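Long-range contacts in class D beta-lactamase (Fusobacterium nucleatum subsp. polymorphum, PDB 4IED), which probably hydrolyses beta-lactam antibiotics to substituted beta-amino acids, opening the lactam ring and so conferring antibiotic resistance: residues Y111-R116 with I141-L146; G119-Q124 with I137-I141; L127-N131 with K168-K172; Y132-I137 with P149-S153; V206-V212 with F224-I230. One frame throughout, in Å; residues are numbered along the deposited sequence. Where two conformers were deposited one is given.

Contact 1 (Y111-R116 with I141-L146); sequences YKKLAR and IDKFWL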
# COMPACT_ATOMS: atom_id res chain seq x y z
N TYR A 111 6.70 3.65 12.14
CA TYR A 111 7.12 4.07 10.84
C TYR A 111 7.57 5.54 10.82
O TYR A 111 8.46 5.90 10.01
CB TYR A 111 6.06 3.76 9.78
CG TYR A 111 6.18 2.32 9.32
CD1 TYR A 111 5.47 1.30 9.99
CD2 TYR A 111 7.01 2.01 8.26
CE1 TYR A 111 5.73 -0.01 9.65
CE2 TYR A 111 7.20 0.68 7.92
CZ TYR A 111 6.51 -0.30 8.59
OH TYR A 111 6.71 -1.64 8.24
N LYS A 112 7.08 6.34 11.75
CA LYS A 112 7.64 7.72 11.88
C LYS A 112 9.11 7.57 12.40
O LYS A 112 10.01 8.26 11.93
CB LYS A 112 6.79 8.53 12.79
CG LYS A 112 5.51 8.94 12.18
CD LYS A 112 4.72 9.88 13.09
CE LYS A 112 3.53 10.49 12.41
NZ LYS A 112 2.79 11.46 13.21
N LYS A 113 9.35 6.73 13.39
CA LYS A 113 10.71 6.47 13.84
C LYS A 113 11.61 5.99 12.72
O LYS A 113 12.74 6.48 12.55
CB LYS A 113 10.67 5.42 14.95
CG LYS A 113 12.03 5.02 15.52
CD LYS A 113 11.84 4.03 16.65
CE LYS A 113 13.13 3.66 17.27
NZ LYS A 113 13.93 4.86 17.68
N LEU A 114 11.12 5.04 11.90
CA LEU A 114 11.87 4.61 10.74
C LEU A 114 12.26 5.76 9.80
O LEU A 114 13.40 5.89 9.38
CB LEU A 114 11.08 3.53 10.00
CG LEU A 114 11.80 2.86 8.80
CD1 LEU A 114 13.08 2.27 9.14
CD2 LEU A 114 10.93 1.89 8.13
N ALA A 115 11.25 6.58 9.47
CA ALA A 115 11.47 7.73 8.57
C ALA A 115 12.53 8.64 9.15
O ALA A 115 13.42 9.13 8.46
CB ALA A 115 10.16 8.44 8.25
N ARG A 116 12.36 8.99 10.41
CA ARG A 116 13.33 9.90 11.01
C ARG A 116 14.75 9.35 10.98
O ARG A 116 15.71 10.10 10.72
CB ARG A 116 13.00 10.20 12.46
CG ARG A 116 11.74 10.97 12.60
CD ARG A 116 11.56 11.25 14.05
NE ARG A 116 11.40 10.11 14.94
CZ ARG A 116 10.24 9.67 15.36
NH1 ARG A 116 9.07 10.23 14.91
NH2 ARG A 116 10.25 8.76 16.34
N ILE A 141 9.78 15.17 7.69
CA ILE A 141 10.36 13.82 7.44
C ILE A 141 9.46 12.74 7.99
O ILE A 141 9.55 11.64 7.44
CB ILE A 141 11.83 13.68 7.98
CG1 ILE A 141 12.49 12.41 7.45
CG2 ILE A 141 11.86 13.74 9.46
CD1 ILE A 141 12.72 12.29 6.02
N ASP A 142 8.59 13.00 8.99
CA ASP A 142 7.71 11.93 9.44
C ASP A 142 6.23 12.14 9.15
O ASP A 142 5.37 11.45 9.75
CB ASP A 142 8.06 11.50 10.84
CG ASP A 142 7.56 12.39 11.92
OD1 ASP A 142 7.01 13.48 11.64
OD2 ASP A 142 7.87 12.06 13.12
N LYS A 143 5.94 13.03 8.21
CA LYS A 143 4.55 13.31 7.82
C LYS A 143 4.33 13.32 6.34
O LYS A 143 3.19 13.47 5.89
CB LYS A 143 4.02 14.62 8.39
CG LYS A 143 4.14 14.78 9.86
CD LYS A 143 3.74 16.22 10.24
CE LYS A 143 4.09 16.56 11.64
NZ LYS A 143 3.45 17.80 12.06
N PHE A 144 5.40 13.25 5.50
CA PHE A 144 5.24 13.55 4.08
C PHE A 144 4.33 12.65 3.32
O PHE A 144 3.89 13.04 2.30
CB PHE A 144 6.63 13.63 3.37
CG PHE A 144 7.40 12.32 3.38
CD1 PHE A 144 7.22 11.42 2.36
CD2 PHE A 144 8.34 12.02 4.36
CE1 PHE A 144 7.84 10.18 2.37
CE2 PHE A 144 8.95 10.78 4.39
CZ PHE A 144 8.76 9.90 3.35
N TRP A 145 4.20 11.38 3.78
CA TRP A 145 3.32 10.43 3.12
C TRP A 145 1.86 10.48 3.62
O TRP A 145 1.01 9.80 3.08
CB TRP A 145 3.81 9.01 3.29
CG TRP A 145 3.77 8.54 4.78
CD1 TRP A 145 2.86 7.77 5.35
CD2 TRP A 145 4.83 8.70 5.76
NE1 TRP A 145 3.17 7.52 6.64
CE2 TRP A 145 4.39 8.06 6.94
CE3 TRP A 145 6.09 9.31 5.74
CZ2 TRP A 145 5.17 7.99 8.10
CZ3 TRP A 145 6.86 9.24 6.85
CH2 TRP A 145 6.40 8.57 8.06
N LEU A 146 1.57 11.28 4.67
CA LEU A 146 0.25 11.33 5.28
C LEU A 146 -0.53 12.59 5.12
O LEU A 146 -1.78 12.62 5.24
CB LEU A 146 0.30 10.81 6.74
CG LEU A 146 1.22 11.45 7.62
CD1 LEU A 146 0.57 12.58 8.35
CD2 LEU A 146 1.74 10.39 8.68
O HOH W 1 4.82 13.60 13.44
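Ala115 packs against the Trp145 indole, its CB 3.7 Å from Trp145 CZ3, and the same methyl rests 3.4 Å from the carbonyl Ile141 O. The small side chain lets the loop 141-146 come right up to the helix. One turn back, the helix backbone itself meets the ring: Lys112 CA lies at the indole edge, 4.1 Å from Trp145 CH2. The Lys112 side chain then runs out over the loop, with CE 3.4 Å from Asp142 O and 4.1 Å from Leu146 CD2, so its methylenes do apolar work before the charge is reached. Asp142 takes the polar ends from both directions. Arg116 NH1 approaches in the guanidinium plane and makes a hydrogen-bonded salt bridge to Asp142 OD2 at 2.8 Å. On the other oxygen, water 1 accepts from Lys112 NZ at 3.0 Å and donates to Asp142 OD1 at 2.8 Å. Salt bridge and water bridge thus lie on the outer side of the apolar patch formed by Ala115 and Trp145. Farther in, Trp145 meets the Phe59 ring, and Trp145 NE1 hydrogen-bonds the carboxylated lysine at position 60. A tryptophan holding the carbamate of the modified lysine from an omega-type loop is a hallmark of the class D beta-lactamase active site.

Contact 2 (G119-Q124 with I137-I141); sequences GKERMQ and IGSEI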
# COMPACT_ATOMS: atom_id res chain seq x y z
N GLY A 119 16.23 9.60 7.59
CA GLY A 119 16.55 10.99 7.27
C GLY A 119 16.21 11.40 5.87
O GLY A 119 16.04 10.57 4.98
N LYS A 120 16.16 12.72 5.62
CA LYS A 120 15.74 13.18 4.31
C LYS A 120 16.56 12.66 3.13
O LYS A 120 16.04 12.30 2.05
CB LYS A 120 15.63 14.69 4.31
CG LYS A 120 14.97 15.23 3.03
CD LYS A 120 14.48 16.69 3.07
CE LYS A 120 13.82 17.02 1.75
NZ LYS A 120 13.33 18.38 1.63
N GLU A 121 17.87 12.73 3.26
CA GLU A 121 18.72 12.35 2.15
C GLU A 121 18.49 10.89 1.73
O GLU A 121 18.32 10.58 0.55
CB GLU A 121 20.22 12.61 2.46
CG GLU A 121 21.20 12.18 1.40
CD GLU A 121 22.69 12.55 1.73
OE1 GLU A 121 23.33 13.22 0.91
OE2 GLU A 121 23.24 12.17 2.78
N ARG A 122 18.48 10.01 2.69
CA ARG A 122 18.35 8.55 2.35
C ARG A 122 16.92 8.26 1.94
O ARG A 122 16.67 7.45 1.03
CB ARG A 122 18.75 7.66 3.51
CG ARG A 122 20.24 7.70 3.78
CD ARG A 122 20.72 6.63 4.75
NE ARG A 122 20.16 6.86 6.07
CZ ARG A 122 20.60 6.15 7.12
NH1 ARG A 122 21.52 5.14 6.97
NH2 ARG A 122 20.14 6.44 8.31
N MET A 123 15.95 8.93 2.54
CA MET A 123 14.60 8.71 2.14
C MET A 123 14.39 9.17 0.69
O MET A 123 13.75 8.52 -0.11
CB MET A 123 13.60 9.48 3.04
CG MET A 123 12.13 9.17 2.80
SD MET A 123 11.60 7.46 3.07
CE MET A 123 11.42 7.55 4.84
N GLN A 124 14.87 10.37 0.36
CA GLN A 124 14.80 10.88 -1.00
C GLN A 124 15.43 9.93 -2.00
O GLN A 124 14.89 9.67 -3.08
CB GLN A 124 15.40 12.27 -1.11
CG GLN A 124 15.22 12.87 -2.47
CD GLN A 124 13.82 13.34 -2.69
OE1 GLN A 124 13.01 12.76 -3.53
NE2 GLN A 124 13.46 14.31 -1.97
N ILE A 137 9.14 15.04 -0.60
CA ILE A 137 9.24 14.90 0.82
C ILE A 137 8.90 16.21 1.54
O ILE A 137 8.61 16.20 2.76
CB ILE A 137 10.58 14.29 1.29
CG1 ILE A 137 10.66 12.86 0.73
CG2 ILE A 137 10.76 14.44 2.81
CD1 ILE A 137 12.10 12.41 0.92
N GLY A 138 9.07 17.38 0.92
CA GLY A 138 8.82 18.64 1.70
C GLY A 138 9.82 18.75 2.84
O GLY A 138 10.96 18.36 2.77
N SER A 139 9.34 19.30 3.96
CA SER A 139 10.14 19.57 5.13
C SER A 139 9.59 18.90 6.38
O SER A 139 9.87 19.38 7.50
CB SER A 139 10.18 21.11 5.35
OG SER A 139 8.90 21.64 5.57
N GLU A 140 8.92 17.76 6.25
CA GLU A 140 8.29 17.03 7.38
C GLU A 140 8.64 15.55 7.15
O GLU A 140 7.95 14.79 6.50
CB GLU A 140 6.77 17.19 7.42
CG GLU A 140 6.32 18.61 7.75
CD GLU A 140 6.44 19.00 9.17
OE1 GLU A 140 6.69 18.10 10.00
OE2 GLU A 140 6.30 20.20 9.49
N ILE A 141 9.78 15.17 7.69
CA ILE A 141 10.36 13.82 7.44
C ILE A 141 9.46 12.74 7.99
O ILE A 141 9.55 11.64 7.44
CB ILE A 141 11.83 13.68 7.98
CG1 ILE A 141 12.49 12.41 7.45
CG2 ILE A 141 11.86 13.74 9.46
CD1 ILE A 141 12.72 12.29 6.02
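The apolar part of this contact rests on two isoleucine tips. Ile137 CD1 reaches the helix wall between side chains, 3.7 Å from Met123 CG and 3.5 Å from the backbone Gln124 N. Ile141 CD1 fits one turn earlier, 3.5 Å from Lys120 N, 3.6 Å from Gly119 C and 4.2 Å from Met123 CB. That tip sits exactly where helix 108-130 is kinked: Lys120 N and Glu121 N lack bonds to the preceding turn, and Gly119 adopts a positive phi of 78°. Met123 lies between the two isoleucines and continues onto Phe144, which extends the apolar layer inward. What presents both isoleucines to the helix is a type II' beta turn from Ile137 to Glu140; Gly138 takes its second position with phi/psi of 64/-145°, a conformation glycine favours. The turn belongs to the loop between helices 108-130 and 154-165 in the helical part of the beta-lactamase fold. The polar part is one hydrogen bond. Lys120, fully extended with every chi angle trans, passes Ile137 CG2 with its CE at 4.1 Å and donates from NZ to Gly138 O at 2.6 Å, tying the helix to the turn's backbone from the solvent side.

Contact 3 (L127-N131 with K168-K172); sequences LNKLN and KLPFK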
# COMPACT_ATOMS: atom_id res chain seq x y z
N LEU A 127 13.01 7.02 -2.56
CA LEU A 127 11.87 7.41 -3.40
C LEU A 127 12.34 7.55 -4.88
O LEU A 127 11.65 7.19 -5.80
CB LEU A 127 11.26 8.73 -2.97
CG LEU A 127 10.57 8.77 -1.58
CD1 LEU A 127 10.00 10.17 -1.24
CD2 LEU A 127 9.50 7.73 -1.50
N ASN A 128 13.56 8.08 -5.05
CA ASN A 128 14.05 8.38 -6.38
C ASN A 128 14.42 7.07 -7.09
O ASN A 128 14.13 6.92 -8.30
CB ASN A 128 15.25 9.30 -6.32
CG ASN A 128 14.86 10.74 -6.03
OD1 ASN A 128 13.68 11.03 -5.86
ND2 ASN A 128 15.80 11.62 -5.97
N LYS A 129 14.98 6.11 -6.33
CA LYS A 129 15.32 4.76 -6.87
C LYS A 129 14.05 4.02 -7.31
O LYS A 129 14.06 3.31 -8.34
CB LYS A 129 16.10 4.00 -5.86
CG LYS A 129 17.54 4.40 -5.79
CD LYS A 129 18.06 3.96 -4.44
CE LYS A 129 18.19 2.49 -4.40
NZ LYS A 129 19.02 2.17 -3.20
N LEU A 130 12.97 4.16 -6.53
CA LEU A 130 11.67 3.64 -6.87
C LEU A 130 10.88 4.39 -7.91
O LEU A 130 9.84 3.94 -8.37
CB LEU A 130 10.79 3.54 -5.61
CG LEU A 130 11.20 2.54 -4.55
CD1 LEU A 130 10.65 2.86 -3.19
CD2 LEU A 130 10.94 1.08 -4.96
N ASN A 131 11.33 5.63 -8.22
CA ASN A 131 10.57 6.58 -8.97
C ASN A 131 9.10 6.67 -8.43
O ASN A 131 8.14 6.63 -9.19
CB ASN A 131 10.53 6.25 -10.44
CG ASN A 131 10.00 7.40 -11.26
OD1 ASN A 131 10.28 8.60 -10.98
ND2 ASN A 131 9.27 7.06 -12.30
N LYS A 168 11.57 -7.61 -8.75
CA LYS A 168 12.20 -6.92 -9.90
C LYS A 168 12.54 -5.47 -9.66
O LYS A 168 13.02 -4.77 -10.56
CB LYS A 168 11.31 -7.04 -11.16
CG LYS A 168 11.40 -8.41 -11.80
CD LYS A 168 10.47 -8.44 -12.99
CE LYS A 168 10.59 -9.81 -13.64
NZ LYS A 168 11.84 -10.14 -14.34
N LEU A 169 12.38 -5.01 -8.46
CA LEU A 169 12.79 -3.65 -8.12
C LEU A 169 14.31 -3.63 -7.88
O LEU A 169 14.90 -4.67 -7.59
CB LEU A 169 12.03 -3.10 -6.91
CG LEU A 169 10.55 -2.94 -7.07
CD1 LEU A 169 9.85 -2.65 -5.74
CD2 LEU A 169 10.29 -1.76 -8.04
N PRO A 170 14.91 -2.44 -7.94
CA PRO A 170 16.39 -2.38 -7.77
C PRO A 170 16.88 -2.34 -6.34
O PRO A 170 17.50 -1.36 -5.87
CB PRO A 170 16.73 -1.04 -8.49
CG PRO A 170 15.56 -0.18 -8.29
CD PRO A 170 14.35 -1.12 -8.37
N PHE A 171 16.54 -3.38 -5.60
CA PHE A 171 16.72 -3.54 -4.12
C PHE A 171 17.16 -4.99 -3.94
O PHE A 171 16.89 -5.87 -4.79
CB PHE A 171 15.46 -3.27 -3.36
CG PHE A 171 15.10 -1.81 -3.32
CD1 PHE A 171 14.48 -1.15 -4.39
CD2 PHE A 171 15.40 -1.03 -2.20
CE1 PHE A 171 14.24 0.21 -4.35
CE2 PHE A 171 15.14 0.31 -2.17
CZ PHE A 171 14.55 0.95 -3.28
N LYS A 172 17.79 -5.27 -2.82
CA LYS A 172 18.25 -6.62 -2.56
C LYS A 172 17.10 -7.60 -2.62
O LYS A 172 15.99 -7.36 -2.09
CB LYS A 172 18.96 -6.80 -1.20
CG LYS A 172 20.05 -7.84 -1.27
CD LYS A 172 20.89 -7.90 0.02
CE LYS A 172 21.50 -6.53 0.32
NZ LYS A 172 22.72 -6.27 -0.48
O HOH W 2 19.32 -0.51 -3.85
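Lys129 opens the contact on the last turn of helix 108-130. Its carbonyl meets the proline ring, Lys129 O to Pro170 CG 3.8 Å, while its side chain drapes past the aromatic ring with CE 4.1 Å from Phe171 CZ. The ammonium goes on to water 2, which accepts from Lys129 NZ at 2.8 Å and donates to Pro170 O at 2.8 Å. Leu130 faces inward: its CD2 wedges between two side chains, 3.5 Å from Phe171 CE1 and 4.0 Å from Leu169 CD1. Leu130 also touches Phe62 and Ile66, so helix 62-69 closes the same pocket. At Asn131 the helix stops, its positive phi (47°) completing a Schellman motif. Across the gap, Pro170 centres an inverse gamma turn and Lys172 holds the N-cap position of helix 173-182. The arrangement is thus a Schellman-terminated helix end packed on the connection between helices 154-165 and 173-182, within the helical region of the beta-lactamase fold.

Contact 4 (Y132-I137 with P149-S153); sequences YGNKEI and PLKIS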
# COMPACT_ATOMS: atom_id res chain seq x y z
N TYR A 132 8.98 6.79 -7.10
CA TYR A 132 7.70 6.66 -6.36
C TYR A 132 6.87 7.93 -6.47
O TYR A 132 7.17 8.97 -5.84
CB TYR A 132 7.98 6.36 -4.86
CG TYR A 132 6.73 6.04 -4.06
CD1 TYR A 132 5.93 7.01 -3.57
CD2 TYR A 132 6.37 4.69 -3.77
CE1 TYR A 132 4.78 6.68 -2.88
CE2 TYR A 132 5.24 4.39 -3.07
CZ TYR A 132 4.41 5.38 -2.61
OH TYR A 132 3.32 5.08 -1.85
N GLY A 133 5.78 7.87 -7.23
CA GLY A 133 4.91 9.00 -7.33
C GLY A 133 5.63 10.28 -7.68
O GLY A 133 6.52 10.29 -8.53
N ASN A 134 5.24 11.39 -7.08
CA ASN A 134 5.94 12.64 -7.31
C ASN A 134 7.27 12.83 -6.58
O ASN A 134 7.98 13.83 -6.76
CB ASN A 134 5.00 13.85 -7.07
CG ASN A 134 4.59 14.02 -5.62
OD1 ASN A 134 5.15 13.34 -4.71
ND2 ASN A 134 3.61 14.95 -5.38
N LYS A 135 7.57 11.87 -5.70
CA LYS A 135 8.90 11.86 -5.02
C LYS A 135 9.09 13.11 -4.10
O LYS A 135 10.22 13.47 -3.76
CB LYS A 135 10.08 11.72 -5.97
CG LYS A 135 10.04 10.50 -6.89
CD LYS A 135 10.87 10.62 -8.13
CE LYS A 135 10.22 11.41 -9.27
NZ LYS A 135 9.02 10.81 -9.84
N GLU A 136 8.04 13.71 -3.61
CA GLU A 136 8.19 14.93 -2.81
C GLU A 136 8.15 14.57 -1.31
O GLU A 136 7.16 13.96 -0.85
CB GLU A 136 7.06 15.86 -3.13
CG GLU A 136 7.11 16.31 -4.59
CD GLU A 136 8.33 17.15 -4.89
OE1 GLU A 136 8.58 18.13 -4.18
OE2 GLU A 136 8.96 16.89 -5.91
N ILE A 137 9.14 15.04 -0.60
CA ILE A 137 9.24 14.90 0.82
C ILE A 137 8.90 16.21 1.54
O ILE A 137 8.61 16.20 2.76
CB ILE A 137 10.58 14.29 1.29
CG1 ILE A 137 10.66 12.86 0.73
CG2 ILE A 137 10.76 14.44 2.81
CD1 ILE A 137 12.10 12.41 0.92
N PRO A 149 3.73 16.44 1.09
CA PRO A 149 3.47 16.65 -0.31
C PRO A 149 3.56 15.43 -1.18
O PRO A 149 3.21 15.51 -2.39
CB PRO A 149 4.52 17.63 -0.69
CG PRO A 149 5.68 17.29 0.18
CD PRO A 149 5.07 16.90 1.50
N LEU A 150 3.92 14.26 -0.63
CA LEU A 150 4.03 13.07 -1.52
C LEU A 150 2.67 12.66 -2.03
O LEU A 150 1.65 12.62 -1.31
CB LEU A 150 4.61 11.93 -0.70
CG LEU A 150 4.93 10.58 -1.46
CD1 LEU A 150 5.91 10.87 -2.57
CD2 LEU A 150 5.51 9.57 -0.50
N LYS A 151 2.62 12.32 -3.31
CA LYS A 151 1.38 11.82 -3.94
C LYS A 151 1.80 10.75 -4.98
O LYS A 151 2.90 10.79 -5.57
CB LYS A 151 0.63 12.92 -4.68
CG LYS A 151 0.08 14.06 -3.82
CD LYS A 151 -0.59 15.06 -4.73
CE LYS A 151 -1.19 16.15 -3.89
NZ LYS A 151 -1.80 17.14 -4.79
N ILE A 152 0.92 9.77 -5.15
CA ILE A 152 1.03 8.65 -6.07
C ILE A 152 -0.30 8.21 -6.59
O ILE A 152 -1.31 8.34 -5.88
CB ILE A 152 1.84 7.48 -5.43
CG1 ILE A 152 2.24 6.44 -6.46
CG2 ILE A 152 1.06 6.88 -4.29
CD1 ILE A 152 3.23 5.33 -5.97
N SER A 153 -0.37 7.78 -7.86
CA SER A 153 -1.62 7.34 -8.43
C SER A 153 -1.85 5.85 -8.30
O SER A 153 -0.93 5.11 -8.03
CB SER A 153 -1.73 7.77 -9.90
OG SER A 153 -0.83 6.95 -10.68
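Pro149 follows a cis peptide bond, and its ring lies against the backbone beyond the turn, CG 3.9 Å from Glu136 CB and 3.7 Å from Ile137 C. Its carbonyl accepts a hydrogen bond, Asn134 ND2 to Pro149 O at 3.1 Å. Leu150 tucks inside the bend: CD1 is 3.4 Å from Asn134 OD1, and CD2 is 3.8 Å from Tyr132 CE1. Lys151 carries the two bonds that complete the grip on Asn134, with Lys151 N donating to Asn134 OD1 at 3.1 Å and Asn134 N donating to Lys151 O at 2.8 Å. Asn134 OD1 also accepts from Glu136 N at 3.1 Å, an Asx turn, so this one side chain reads both backbones. Ile152 places CD1 over the face of the Tyr132 ring in a CH-pi contact, 3.6 Å from the ring centroid, while its CG1 packs 3.8 Å from Gly133 CA. There is no room for a side chain on Gly133: a CB would lie 2.1 Å from Lys151 O. Glycine also suits the second position of the type II' turn from Tyr132 to Lys135. Ser153 ends the segment at the N-cap of helix 154-165. Tyr132, Gly133 and Asn134 together form the Tyr-Gly-Asn motif characteristic of class D beta-lactamases; Asn134 and Glu136 can also bind Mg(2+), absent from this chain's site here.

Contact 5 (V206-V212 with F224-I230); sequences VPIGWFV and FAINLDI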
# COMPACT_ATOMS: atom_id res chain seq x y z
N VAL A 206 -11.80 15.93 1.29
CA VAL A 206 -12.44 14.65 1.09
C VAL A 206 -11.38 13.53 1.28
O VAL A 206 -10.48 13.31 0.43
CB VAL A 206 -13.06 14.50 -0.30
CG1 VAL A 206 -13.60 13.11 -0.48
CG2 VAL A 206 -14.19 15.52 -0.46
N PRO A 207 -11.41 12.82 2.43
CA PRO A 207 -10.39 11.75 2.67
C PRO A 207 -10.53 10.64 1.66
O PRO A 207 -11.56 10.37 1.09
CB PRO A 207 -10.71 11.33 4.10
CG PRO A 207 -11.40 12.52 4.73
CD PRO A 207 -12.25 13.10 3.63
N ILE A 208 -9.35 10.03 1.45
CA ILE A 208 -9.13 9.01 0.43
C ILE A 208 -8.74 7.70 1.12
O ILE A 208 -7.68 7.59 1.76
CB ILE A 208 -7.97 9.39 -0.56
CG1 ILE A 208 -8.15 10.72 -1.24
CG2 ILE A 208 -7.81 8.23 -1.60
CD1 ILE A 208 -9.29 10.77 -2.19
N GLY A 209 -9.55 6.67 0.90
CA GLY A 209 -9.19 5.33 1.37
C GLY A 209 -8.50 4.51 0.29
O GLY A 209 -8.96 4.43 -0.81
N TRP A 210 -7.41 3.88 0.63
CA TRP A 210 -6.59 3.02 -0.28
C TRP A 210 -6.61 1.57 0.18
O TRP A 210 -6.57 1.30 1.39
CB TRP A 210 -5.10 3.44 -0.23
CG TRP A 210 -4.63 4.69 -0.91
CD1 TRP A 210 -4.38 5.89 -0.31
CD2 TRP A 210 -4.22 4.81 -2.28
NE1 TRP A 210 -3.93 6.81 -1.22
CE2 TRP A 210 -3.77 6.14 -2.46
CE3 TRP A 210 -4.27 3.93 -3.40
CZ2 TRP A 210 -3.27 6.56 -3.67
CZ3 TRP A 210 -3.78 4.31 -4.57
CH2 TRP A 210 -3.23 5.64 -4.73
N PHE A 211 -6.53 0.68 -0.81
CA PHE A 211 -6.14 -0.73 -0.56
C PHE A 211 -5.39 -1.13 -1.79
O PHE A 211 -5.86 -1.07 -2.90
CB PHE A 211 -7.34 -1.65 -0.22
CG PHE A 211 -7.01 -3.10 -0.01
CD1 PHE A 211 -5.96 -3.47 0.80
CD2 PHE A 211 -7.76 -4.07 -0.60
CE1 PHE A 211 -5.69 -4.82 1.00
CE2 PHE A 211 -7.48 -5.43 -0.40
CZ PHE A 211 -6.48 -5.75 0.39
N VAL A 212 -4.11 -1.51 -1.58
CA VAL A 212 -3.18 -1.88 -2.68
C VAL A 212 -2.52 -3.20 -2.35
O VAL A 212 -2.35 -3.54 -1.21
CB VAL A 212 -2.14 -0.78 -3.01
CG1 VAL A 212 -2.82 0.61 -3.10
CG2 VAL A 212 -1.04 -0.75 -2.01
N PHE A 224 -2.90 -4.82 -7.86
CA PHE A 224 -4.12 -3.98 -7.79
C PHE A 224 -3.90 -2.81 -6.86
O PHE A 224 -3.10 -2.73 -5.97
CB PHE A 224 -5.32 -4.77 -7.30
CG PHE A 224 -5.21 -5.21 -5.84
CD1 PHE A 224 -5.63 -4.36 -4.79
CD2 PHE A 224 -4.75 -6.48 -5.54
CE1 PHE A 224 -5.52 -4.75 -3.49
CE2 PHE A 224 -4.66 -6.86 -4.21
CZ PHE A 224 -5.02 -5.99 -3.21
N ALA A 225 -4.71 -1.77 -7.20
CA ALA A 225 -4.97 -0.56 -6.35
C ALA A 225 -6.36 0.00 -6.51
O ALA A 225 -6.80 0.22 -7.65
CB ALA A 225 -3.96 0.52 -6.69
N ILE A 226 -6.98 0.21 -5.35
CA ILE A 226 -8.27 0.92 -5.29
C ILE A 226 -8.05 2.10 -4.39
O ILE A 226 -7.34 2.08 -3.40
CB ILE A 226 -9.39 0.01 -4.77
CG1 ILE A 226 -10.81 0.67 -4.94
CG2 ILE A 226 -9.22 -0.43 -3.33
CD1 ILE A 226 -11.89 -0.36 -4.74
N ASN A 227 -8.67 3.21 -4.79
CA ASN A 227 -8.92 4.32 -3.82
C ASN A 227 -10.30 4.86 -4.00
O ASN A 227 -10.92 4.80 -5.04
CB ASN A 227 -7.79 5.38 -3.85
CG ASN A 227 -7.74 6.20 -5.12
OD1 ASN A 227 -8.65 6.90 -5.48
ND2 ASN A 227 -6.56 6.20 -5.77
N LEU A 228 -10.84 5.33 -2.89
CA LEU A 228 -12.27 5.75 -2.82
C LEU A 228 -12.34 6.95 -1.92
O LEU A 228 -11.60 7.09 -0.99
CB LEU A 228 -13.07 4.61 -2.05
CG LEU A 228 -12.99 3.16 -2.55
CD1 LEU A 228 -13.55 2.12 -1.55
CD2 LEU A 228 -13.77 3.23 -3.89
N ASP A 229 -13.35 7.74 -2.16
CA ASP A 229 -13.72 8.86 -1.23
C ASP A 229 -14.39 8.23 -0.06
O ASP A 229 -15.46 7.62 -0.23
CB ASP A 229 -14.67 9.89 -1.95
CG ASP A 229 -13.97 10.65 -3.09
OD1 ASP A 229 -12.69 10.61 -3.19
OD2 ASP A 229 -14.72 11.33 -3.79
N ILE A 230 -13.79 8.32 1.11
CA ILE A 230 -14.34 7.74 2.34
C ILE A 230 -14.19 8.73 3.44
O ILE A 230 -13.09 9.05 3.87
CB ILE A 230 -13.75 6.41 2.73
CG1 ILE A 230 -14.10 5.34 1.73
CG2 ILE A 230 -14.26 5.97 4.10
CD1 ILE A 230 -13.23 4.12 1.86
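At Gly209 the missing side chain leaves a hollow that Ile230 fills: Ile230 CD1 lies 4.2 Å from Gly209 CA, and a CB on the glycine would clash with it. Farther along that face, Phe211 and Phe224 fill space diagonally, their rings oblique with planes at 57° and centroids 5.1 Å apart, while Phe211 CB nestles at 3.8 Å from Ile226 CG2. Helix 238-249 covers Phe211 and Ile226. The backbone beneath is an antiparallel beta hairpin, strands 208-216 and 221-229, in the central sheet of the beta-lactamase fold. It is laced by paired bonds, Gly209 N to Leu228 O 2.8 Å with Leu228 N to Gly209 O 2.9 Å, and Phe211 N to Ile226 O 3.1 Å with Ile226 N to Phe211 O 3.0 Å; Ile230 N to Pro207 O at 3.0 Å extends the ladder past the strand ends. On the face of Trp210, the broad indole leans over its neighbour: Asn227 CB sits 4.0 Å from the centroid of its six-membered ring, over the face. Ile208 CG2 flanks the same asparagine, 3.6 Å from Asn227 CB, and small Ala225 leaves space for Val212, CG1 to Ala225 CB 3.8 Å. Trp210 NE1 hydrogen-bonds Tyr54 O, and Arg48 hydrogen-bonds Asn227 OD1 and forms a salt bridge with Asp229 OD1.

The first segments of contacts 1, 2 and 3 follow one another along helix 108-130, and the chain just beyond it gives the first segment of contact 4. Ile141 is shared by contacts 1 and 2, Ile137 by contacts 2 and 4. Phe144 joins them: its CZ lies 3.5 Å from Met123 CG of contact 2, and its CE1 is 4.2 Å from Leu127 CD1 of contact 3. Phe59, next to the carboxylated lysine at position 60, meets Trp145 of contact 1 and Tyr132 of contact 4; of the two, Trp145 hydrogen-bonds that lysine directly. Contact 4 also reaches the sheet, Ile152 O lying 3.4 Å from Trp210 CZ2 of contact 5. Contacts 3 and 5 have centres about 24 Å apart.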